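Local coordinates for protein leucine aminopeptidase 2, chloroplastic (Streptomyces sp. BC16019, PDB 5LHJ) that acts as a manganese-binding M17-family aminopeptidase in bottromycin maturation and probably removes unsubstituted N-terminal amino acids from peptides, at residues A36-T45 with A75-A85; D462-D470 with Y479-R487. One frame throughout, in Å; residues are numbered along the deposited sequence. Where two conformers were deposited one is given.

Overall arrangement
Contact 1 pairs strands 38-43 and 76-81 in parallel, whereas contact 2 closes a short antiparallel hairpin of strands 468-469 and 480-481; together they illustrate how edge-to-edge pairing can build a broad sheet or merely tie off a hairpin. Contact 1 belongs to the N-terminal domain, partly buried and about 30 Å from the centre of the chain; regular backbone bonds dominate it. Contact 2, mostly buried in the catalytic domain, has its centre about 6 Å from that of the chain and depends more on aromatic faces, a proline and a threonine hydroxyl. The centres of contacts 1 and 2 are 29 Å apart, and they share no element. Only contact 2 approaches the manganese-binding residues, Asp284 and Lys261 among them.

Contact 1: A36-T45 with A75-A85; sequences ADVVACGRHT and AVVLNVGLGPA
Two donors grip the carbonyl oxygen of Gly83 from opposite faces of its plane: His44 ND1 at 2.9 Å and the backbone N of Thr45. The oxygen lies in the plane of the imidazole, which is itself sandwiched, with Ala85 CA over one face, 3.8 Å from the centroid, and Leu82 CD1 over the other. With CG anti to the carbonyl carbon (chi1 -73°), the His44 ring is held beside the chain that follows strand 76-81. Replacing His44 by an alanine removes the ring, and Gly83 O would probably keep only the Thr45 grip, with a gap left between Leu82 and Ala85. Upstream, strands 38-43 and 76-81 run parallel, and donors alternate between them: Val39 N to Val76 O, then Leu78 N to Val39 O. The bond from Cys41 N to Leu78 O is 2.8 Å long and nearly straight (176°). Val38, Ala40, Leu78 and Val80 share one face, where Val38 CG1 meets Leu78 CG at 3.6 Å. On the other, Arg43 bends at chi2 to bring NE to Asn79 OD1, a weak bond of 3.4 Å. A water reinforces it, accepting from Arg43 NH2 and donating to Asn79 OD1, with the guanidinium and amide planes turned 59° apart. This inner pair of strands thus has an apolar face, packed by helix 90-102 and, at Val76 and Leu78, by a second subunit, and a mixed reverse face whose polar pair is water-bridged.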
loop_
_atom_site.group_PDB
_atom_site.type_symbol
_atom_site.label_atom_id
_atom_site.label_comp_id
_atom_site.label_asym_id
_atom_site.label_seq_id
_atom_site.Cartn_x
_atom_site.Cartn_y
_atom_site.Cartn_z
ATOM N N ALA A 36 12.766 -33.561 -47.502
ATOM C CA ALA A 36 12.571 -32.976 -46.190
ATOM C C ALA A 36 13.778 -33.321 -45.321
ATOM O O ALA A 36 14.221 -34.463 -45.291
ATOM C CB ALA A 36 11.280 -33.487 -45.559
ATOM N N ASP A 37 14.325 -32.326 -44.633
ATOM C CA ASP A 37 15.366 -32.583 -43.646
ATOM C C ASP A 37 14.744 -33.243 -42.429
ATOM O O ASP A 37 15.373 -34.087 -41.811
ATOM C CB ASP A 37 16.063 -31.293 -43.226
ATOM C CG ASP A 37 16.760 -30.610 -44.375
ATOM O OD1 ASP A 37 17.298 -31.311 -45.260
ATOM O OD2 ASP A 37 16.744 -29.363 -44.407
ATOM N N VAL A 38 13.513 -32.835 -42.097
ATOM C CA VAL A 38 12.772 -33.367 -40.953
ATOM C C VAL A 38 11.346 -33.743 -41.374
ATOM O O VAL A 38 10.685 -33.000 -42.116
ATOM C CB VAL A 38 12.711 -32.341 -39.792
ATOM C CG1 VAL A 38 11.977 -32.922 -38.582
ATOM C CG2 VAL A 38 14.103 -31.895 -39.397
ATOM N N VAL A 39 10.890 -34.902 -40.904
ATOM C CA VAL A 39 9.510 -35.354 -41.073
ATOM C C VAL A 39 8.913 -35.589 -39.686
ATOM O O VAL A 39 9.509 -36.309 -38.877
ATOM C CB VAL A 39 9.440 -36.666 -41.872
ATOM C CG1 VAL A 39 8.004 -37.192 -41.927
ATOM C CG2 VAL A 39 9.994 -36.461 -43.279
ATOM N N ALA A 40 7.753 -34.995 -39.427
ATOM C CA ALA A 40 7.038 -35.162 -38.164
ATOM C C ALA A 40 5.870 -36.123 -38.339
ATOM O O ALA A 40 4.943 -35.842 -39.107
ATOM C CB ALA A 40 6.531 -33.830 -37.656
ATOM N N CYS A 41 5.917 -37.213 -37.573
ATOM C CA CYS A 41 4.954 -38.309 -37.622
ATOM C C CYS A 41 4.054 -38.216 -36.390
ATOM O O CYS A 41 4.567 -38.216 -35.268
ATOM C CB CYS A 41 5.729 -39.632 -37.593
ATOM S SG CYS A 41 4.756 -41.154 -37.586
ATOM N N GLY A 42 2.739 -38.145 -36.595
ATOM C CA GLY A 42 1.766 -38.122 -35.504
ATOM C C GLY A 42 1.507 -39.516 -34.965
ATOM O O GLY A 42 1.279 -40.439 -35.739
ATOM N N ARG A 43 1.546 -39.668 -33.643
ATOM C CA ARG A 43 1.363 -40.960 -32.994
ATOM C C ARG A 43 0.335 -40.857 -31.877
ATOM O O ARG A 43 0.547 -40.126 -30.922
ATOM C CB ARG A 43 2.692 -41.435 -32.403
ATOM C CG ARG A 43 3.820 -41.615 -33.410
ATOM C CD ARG A 43 3.497 -42.767 -34.334
ATOM N NE ARG A 43 4.585 -43.094 -35.244
ATOM C CZ ARG A 43 4.574 -44.146 -36.072
ATOM N NH1 ARG A 43 3.535 -44.996 -36.106
ATOM N NH2 ARG A 43 5.618 -44.370 -36.865
ATOM N N HIS A 44 -0.772 -41.588 -32.002
ATOM C CA HIS A 44 -1.711 -41.749 -30.893
ATOM C C HIS A 44 -1.181 -42.799 -29.937
ATOM O O HIS A 44 -0.314 -43.595 -30.291
ATOM C CB HIS A 44 -3.113 -42.137 -31.384
ATOM C CG HIS A 44 -3.857 -41.011 -32.038
ATOM N ND1 HIS A 44 -4.285 -39.903 -31.339
ATOM C CD2 HIS A 44 -4.237 -40.815 -33.325
ATOM C CE1 HIS A 44 -4.904 -39.076 -32.165
ATOM N NE2 HIS A 44 -4.895 -39.610 -33.376
ATOM N N THR A 45 -1.716 -42.808 -28.720
ATOM C CA THR A 45 -1.252 -43.742 -27.700
ATOM C C THR A 45 -1.489 -45.151 -28.240
ATOM O O THR A 45 -2.513 -45.410 -28.875
ATOM C CB THR A 45 -1.994 -43.549 -26.364
ATOM O OG1 THR A 45 -3.390 -43.741 -26.569
ATOM C CG2 THR A 45 -1.766 -42.149 -25.786
ATOM N N ALA A 75 18.448 -38.302 -42.685
ATOM C CA ALA A 75 17.562 -37.214 -42.255
ATOM C C ALA A 75 17.040 -37.462 -40.834
ATOM O O ALA A 75 17.573 -38.312 -40.122
ATOM C CB ALA A 75 16.418 -37.077 -43.250
ATOM N N VAL A 76 16.017 -36.712 -40.425
ATOM C CA VAL A 76 15.498 -36.761 -39.052
ATOM C C VAL A 76 13.999 -37.058 -39.090
ATOM O O VAL A 76 13.276 -36.560 -39.963
ATOM C CB VAL A 76 15.748 -35.410 -38.338
ATOM C CG1 VAL A 76 15.061 -35.336 -36.972
ATOM C CG2 VAL A 76 17.243 -35.133 -38.220
ATOM N N VAL A 77 13.549 -37.879 -38.142
ATOM C CA VAL A 77 12.133 -38.131 -37.908
ATOM C C VAL A 77 11.795 -37.621 -36.508
ATOM O O VAL A 77 12.549 -37.860 -35.563
ATOM C CB VAL A 77 11.792 -39.632 -38.047
ATOM C CG1 VAL A 77 10.418 -39.959 -37.459
ATOM C CG2 VAL A 77 11.866 -40.057 -39.510
ATOM N N LEU A 78 10.684 -36.886 -36.399
ATOM C CA LEU A 78 10.102 -36.527 -35.110
ATOM C C LEU A 78 8.874 -37.387 -34.884
ATOM O O LEU A 78 7.937 -37.350 -35.680
ATOM C CB LEU A 78 9.683 -35.063 -35.062
ATOM C CG LEU A 78 10.705 -33.998 -35.422
ATOM C CD1 LEU A 78 10.038 -32.634 -35.345
ATOM C CD2 LEU A 78 11.922 -34.067 -34.534
ATOM N N ASN A 79 8.884 -38.178 -33.814
ATOM C CA ASN A 79 7.653 -38.763 -33.313
ATOM C C ASN A 79 6.965 -37.774 -32.381
ATOM O O ASN A 79 7.572 -37.289 -31.413
ATOM C CB ASN A 79 7.921 -40.102 -32.634
ATOM C CG ASN A 79 8.201 -41.211 -33.644
ATOM O OD1 ASN A 79 7.445 -41.399 -34.611
ATOM N ND2 ASN A 79 9.284 -41.935 -33.437
ATOM N N VAL A 80 5.697 -37.488 -32.679
ATOM C CA VAL A 80 4.962 -36.408 -32.018
ATOM C C VAL A 80 3.678 -36.971 -31.430
ATOM O O VAL A 80 2.860 -37.552 -32.148
ATOM C CB VAL A 80 4.636 -35.269 -32.999
ATOM C CG1 VAL A 80 3.974 -34.102 -32.270
ATOM C CG2 VAL A 80 5.900 -34.829 -33.725
ATOM N N GLY A 81 3.505 -36.802 -30.125
ATOM C CA GLY A 81 2.354 -37.357 -29.432
ATOM C C GLY A 81 1.037 -36.669 -29.759
ATOM O O GLY A 81 0.968 -35.445 -29.830
ATOM N N LEU A 82 -0.003 -37.471 -29.965
ATOM C CA LEU A 82 -1.374 -36.985 -30.153
ATOM C C LEU A 82 -2.338 -37.516 -29.082
ATOM O O LEU A 82 -3.551 -37.299 -29.175
ATOM C CB LEU A 82 -1.878 -37.377 -31.544
ATOM C CG LEU A 82 -1.122 -36.770 -32.739
ATOM C CD1 LEU A 82 -1.509 -37.486 -34.017
ATOM C CD2 LEU A 82 -1.392 -35.279 -32.877
ATOM N N GLY A 83 -1.805 -38.189 -28.061
ATOM C CA GLY A 83 -2.633 -38.738 -26.989
ATOM C C GLY A 83 -3.573 -39.833 -27.462
ATOM O O GLY A 83 -3.456 -40.313 -28.596
ATOM N N PRO A 84 -4.516 -40.241 -26.597
ATOM C CA PRO A 84 -5.495 -41.260 -26.987
ATOM C C PRO A 84 -6.343 -40.835 -28.177
ATOM O O PRO A 84 -6.816 -39.697 -28.228
ATOM C CB PRO A 84 -6.357 -41.421 -25.730
ATOM C CG PRO A 84 -5.468 -40.993 -24.607
ATOM C CD PRO A 84 -4.668 -39.854 -25.185
ATOM N N ALA A 85 -6.524 -41.744 -29.132
ATOM C CA ALA A 85 -7.314 -41.453 -30.326
ATOM C C ALA A 85 -8.717 -40.955 -29.962
ATOM O O ALA A 85 -9.212 -40.007 -30.565
ATOM C CB ALA A 85 -7.391 -42.680 -31.221
HETATM O O HOH W 1 7.944 -43.289 -36.648
HETATM O O HOH W 2 -5.141 -44.291 -29.065
#

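Contact 2: D462-D470 with Y479-R487; sequences DIAAPAYND and YGGTGFAVR
The Phe484 ring carries the Pro466 ring on one face, with Pro466 CB 3.6 Å from the centroid and almost directly above it, while Ile463 CG2 meets its edge in the ring plane. A second CH-pi contact sets Gly480 CA over a face of Tyr468, 3.8 Å from that centroid. Tyr479 turns one face to the carbonyl oxygen of Asn469, which stands 3.4 Å above the plane, and a water lies at its edge. CG of Tyr479 is anti to the backbone N (chi1 179°), which swings the ring back over the partner strand although its CB points away. Between these rings the backbones pair as a short antiparallel hairpin: Asn469 and Gly480 exchange two N-H to O bonds, the one from Asn469 N to Gly480 O being 2.8 Å. Beyond it, Thr482 OG1 donates to Pro466 O at 2.7 Å, in the carbonyl plane and on a lone pair, and accepts from Phe484 N in an ST turn, tying both segments together. At the backbone angles of Gly480 a CB would be jammed against the preceding carbonyl oxygen. The hairpin lies in the catalytic domain, the Ala467 side chain about 8 Å from that of manganese-binding Asp284. A non-strand link, 463-467, leads in from strand 458-462 of the large mixed sheet; helix 486-498 follows, its Val486 packing against helices 164-185 and 286-301, while Phe484 meets Phe411 of strand 410-413.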
loop_
_atom_site.group_PDB
_atom_site.type_symbol
_atom_site.label_atom_id
_atom_site.label_comp_id
_atom_site.label_asym_id
_atom_site.label_seq_id
_atom_site.Cartn_x
_atom_site.Cartn_y
_atom_site.Cartn_z
ATOM N N ASP A 462 -14.704 -8.922 -24.371
ATOM C CA ASP A 462 -13.713 -8.272 -23.511
ATOM C C ASP A 462 -12.519 -9.223 -23.414
ATOM O O ASP A 462 -12.622 -10.282 -22.797
ATOM C CB ASP A 462 -14.314 -7.956 -22.141
ATOM C CG ASP A 462 -13.403 -7.084 -21.254
ATOM O OD1 ASP A 462 -12.188 -6.899 -21.536
ATOM O OD2 ASP A 462 -13.928 -6.577 -20.233
ATOM N N ILE A 463 -11.411 -8.855 -24.060
ATOM C CA ILE A 463 -10.279 -9.770 -24.244
ATOM C C ILE A 463 -8.997 -9.276 -23.558
ATOM O O ILE A 463 -7.901 -9.664 -23.947
ATOM C CB ILE A 463 -10.030 -10.050 -25.743
ATOM C CG1 ILE A 463 -9.647 -8.774 -26.510
ATOM C CG2 ILE A 463 -11.272 -10.695 -26.365
ATOM C CD1 ILE A 463 -9.021 -9.029 -27.869
ATOM N N ALA A 464 -9.144 -8.468 -22.505
ATOM C CA ALA A 464 -8.004 -7.837 -21.823
ATOM C C ALA A 464 -6.882 -8.811 -21.435
ATOM O O ALA A 464 -5.716 -8.618 -21.795
ATOM C CB ALA A 464 -8.495 -7.079 -20.587
ATOM N N ALA A 465 -7.236 -9.888 -20.765
ATOM C CA ALA A 465 -6.217 -10.832 -20.310
ATOM C C ALA A 465 -5.622 -11.720 -21.419
ATOM O O ALA A 465 -4.417 -11.821 -21.497
ATOM C CB ALA A 465 -6.750 -11.681 -19.172
ATOM N N PRO A 466 -6.445 -12.359 -22.271
ATOM C CA PRO A 466 -5.795 -13.306 -23.201
ATOM C C PRO A 466 -5.096 -12.655 -24.411
ATOM O O PRO A 466 -4.364 -13.355 -25.115
ATOM C CB PRO A 466 -6.939 -14.225 -23.640
ATOM C CG PRO A 466 -8.178 -13.470 -23.355
ATOM C CD PRO A 466 -7.898 -12.573 -22.211
ATOM N N ALA A 467 -5.292 -11.352 -24.628
ATOM C CA ALA A 467 -4.616 -10.620 -25.720
ATOM C C ALA A 467 -3.100 -10.504 -25.575
ATOM O O ALA A 467 -2.394 -10.255 -26.554
ATOM C CB ALA A 467 -5.213 -9.229 -25.864
ATOM N N TYR A 468 -2.594 -10.661 -24.357
ATOM C CA TYR A 468 -1.172 -10.555 -24.100
ATOM C C TYR A 468 -0.786 -11.598 -23.059
ATOM O O TYR A 468 -1.366 -11.630 -21.966
ATOM C CB TYR A 468 -0.849 -9.146 -23.619
ATOM C CG TYR A 468 0.629 -8.852 -23.561
ATOM C CD1 TYR A 468 1.369 -9.163 -22.421
ATOM C CD2 TYR A 468 1.286 -8.254 -24.629
ATOM C CE1 TYR A 468 2.724 -8.911 -22.360
ATOM C CE2 TYR A 468 2.646 -7.994 -24.578
ATOM C CZ TYR A 468 3.358 -8.313 -23.441
ATOM O OH TYR A 468 4.708 -8.058 -23.355
ATOM N N ASN A 469 0.153 -12.456 -23.420
ATOM C CA ASN A 469 0.618 -13.532 -22.561
ATOM C C ASN A 469 1.869 -13.071 -21.812
ATOM O O ASN A 469 2.941 -13.014 -22.389
ATOM C CB ASN A 469 0.892 -14.764 -23.406
ATOM C CG ASN A 469 1.487 -15.932 -22.622
ATOM O OD1 ASN A 469 1.395 -16.007 -21.395
ATOM N ND2 ASN A 469 2.088 -16.856 -23.339
ATOM N N ASP A 470 1.719 -12.749 -20.524
ATOM C CA ASP A 470 2.879 -12.320 -19.722
ATOM C C ASP A 470 3.428 -13.466 -18.858
ATOM O O ASP A 470 4.274 -13.255 -17.995
ATOM C CB ASP A 470 2.567 -11.037 -18.924
ATOM C CG ASP A 470 1.444 -11.209 -17.920
ATOM O OD1 ASP A 470 1.088 -12.360 -17.586
ATOM O OD2 ASP A 470 0.919 -10.177 -17.454
ATOM N N TYR A 479 4.959 -15.949 -25.826
ATOM C CA TYR A 479 4.992 -14.839 -24.880
ATOM C C TYR A 479 4.625 -13.586 -25.666
ATOM O O TYR A 479 5.042 -13.438 -26.814
ATOM C CB TYR A 479 6.391 -14.672 -24.273
ATOM C CG TYR A 479 6.467 -13.509 -23.310
ATOM C CD1 TYR A 479 6.742 -12.224 -23.754
ATOM C CD2 TYR A 479 6.223 -13.693 -21.956
ATOM C CE1 TYR A 479 6.778 -11.153 -22.872
ATOM C CE2 TYR A 479 6.257 -12.634 -21.065
ATOM C CZ TYR A 479 6.538 -11.369 -21.527
ATOM O OH TYR A 479 6.581 -10.315 -20.645
ATOM N N GLY A 480 3.869 -12.693 -25.045
ATOM C CA GLY A 480 3.584 -11.356 -25.594
ATOM C C GLY A 480 2.262 -11.295 -26.347
ATOM O O GLY A 480 1.281 -11.933 -25.959
ATOM N N GLY A 481 2.199 -10.501 -27.411
ATOM C CA GLY A 481 0.968 -10.380 -28.181
ATOM C C GLY A 481 0.538 -11.726 -28.753
ATOM O O GLY A 481 1.348 -12.438 -29.353
ATOM N N THR A 482 -0.730 -12.090 -28.559
ATOM C CA THR A 482 -1.218 -13.412 -28.928
ATOM C C THR A 482 -2.081 -13.441 -30.196
ATOM O O THR A 482 -2.212 -14.494 -30.830
ATOM C CB THR A 482 -2.082 -14.005 -27.808
ATOM O OG1 THR A 482 -3.214 -13.163 -27.593
ATOM C CG2 THR A 482 -1.297 -14.142 -26.527
ATOM N N GLY A 483 -2.650 -12.298 -30.585
ATOM C CA GLY A 483 -3.641 -12.259 -31.654
ATOM C C GLY A 483 -4.966 -12.913 -31.279
ATOM O O GLY A 483 -5.734 -13.324 -32.146
ATOM N N PHE A 484 -5.230 -13.006 -29.975
ATOM C CA PHE A 484 -6.465 -13.592 -29.464
ATOM C C PHE A 484 -7.688 -12.916 -30.083
ATOM O O PHE A 484 -7.707 -11.694 -30.247
ATOM C CB PHE A 484 -6.533 -13.463 -27.942
ATOM C CG PHE A 484 -7.670 -14.224 -27.315
ATOM C CD1 PHE A 484 -7.532 -15.565 -27.013
ATOM C CD2 PHE A 484 -8.868 -13.590 -27.008
ATOM C CE1 PHE A 484 -8.566 -16.268 -26.410
ATOM C CE2 PHE A 484 -9.914 -14.291 -26.420
ATOM C CZ PHE A 484 -9.749 -15.636 -26.124
ATOM N N ALA A 485 -8.659 -13.756 -30.450
ATOM C CA ALA A 485 -9.968 -13.412 -31.025
ATOM C C ALA A 485 -10.001 -13.293 -32.550
ATOM O O ALA A 485 -11.083 -13.292 -33.135
ATOM C CB ALA A 485 -10.591 -12.179 -30.371
ATOM N N VAL A 486 -8.836 -13.231 -33.208
ATOM C CA VAL A 486 -8.809 -13.206 -34.676
ATOM C C VAL A 486 -9.524 -14.433 -35.248
ATOM O O VAL A 486 -10.433 -14.308 -36.074
ATOM C CB VAL A 486 -7.372 -13.111 -35.245
ATOM C CG1 VAL A 486 -7.372 -13.282 -36.761
ATOM C CG2 VAL A 486 -6.741 -11.768 -34.883
ATOM N N ARG A 487 -9.140 -15.606 -34.782
ATOM C CA ARG A 487 -9.710 -16.823 -35.328
ATOM C C ARG A 487 -11.169 -17.049 -34.901
ATOM O O ARG A 487 -11.972 -17.541 -35.701
ATOM C CB ARG A 487 -8.803 -18.012 -35.036
ATOM C CG ARG A 487 -7.603 -17.986 -35.977
ATOM C CD ARG A 487 -6.589 -19.058 -35.663
ATOM N NE ARG A 487 -5.935 -18.662 -34.432
ATOM C CZ ARG A 487 -5.826 -19.372 -33.319
ATOM N NH1 ARG A 487 -6.232 -20.634 -33.233
ATOM N NH2 ARG A 487 -5.219 -18.806 -32.285
HETATM O O HOH W 3 -3.200 -9.907 -29.203
HETATM O O HOH W 4 6.418 -11.353 -17.623
#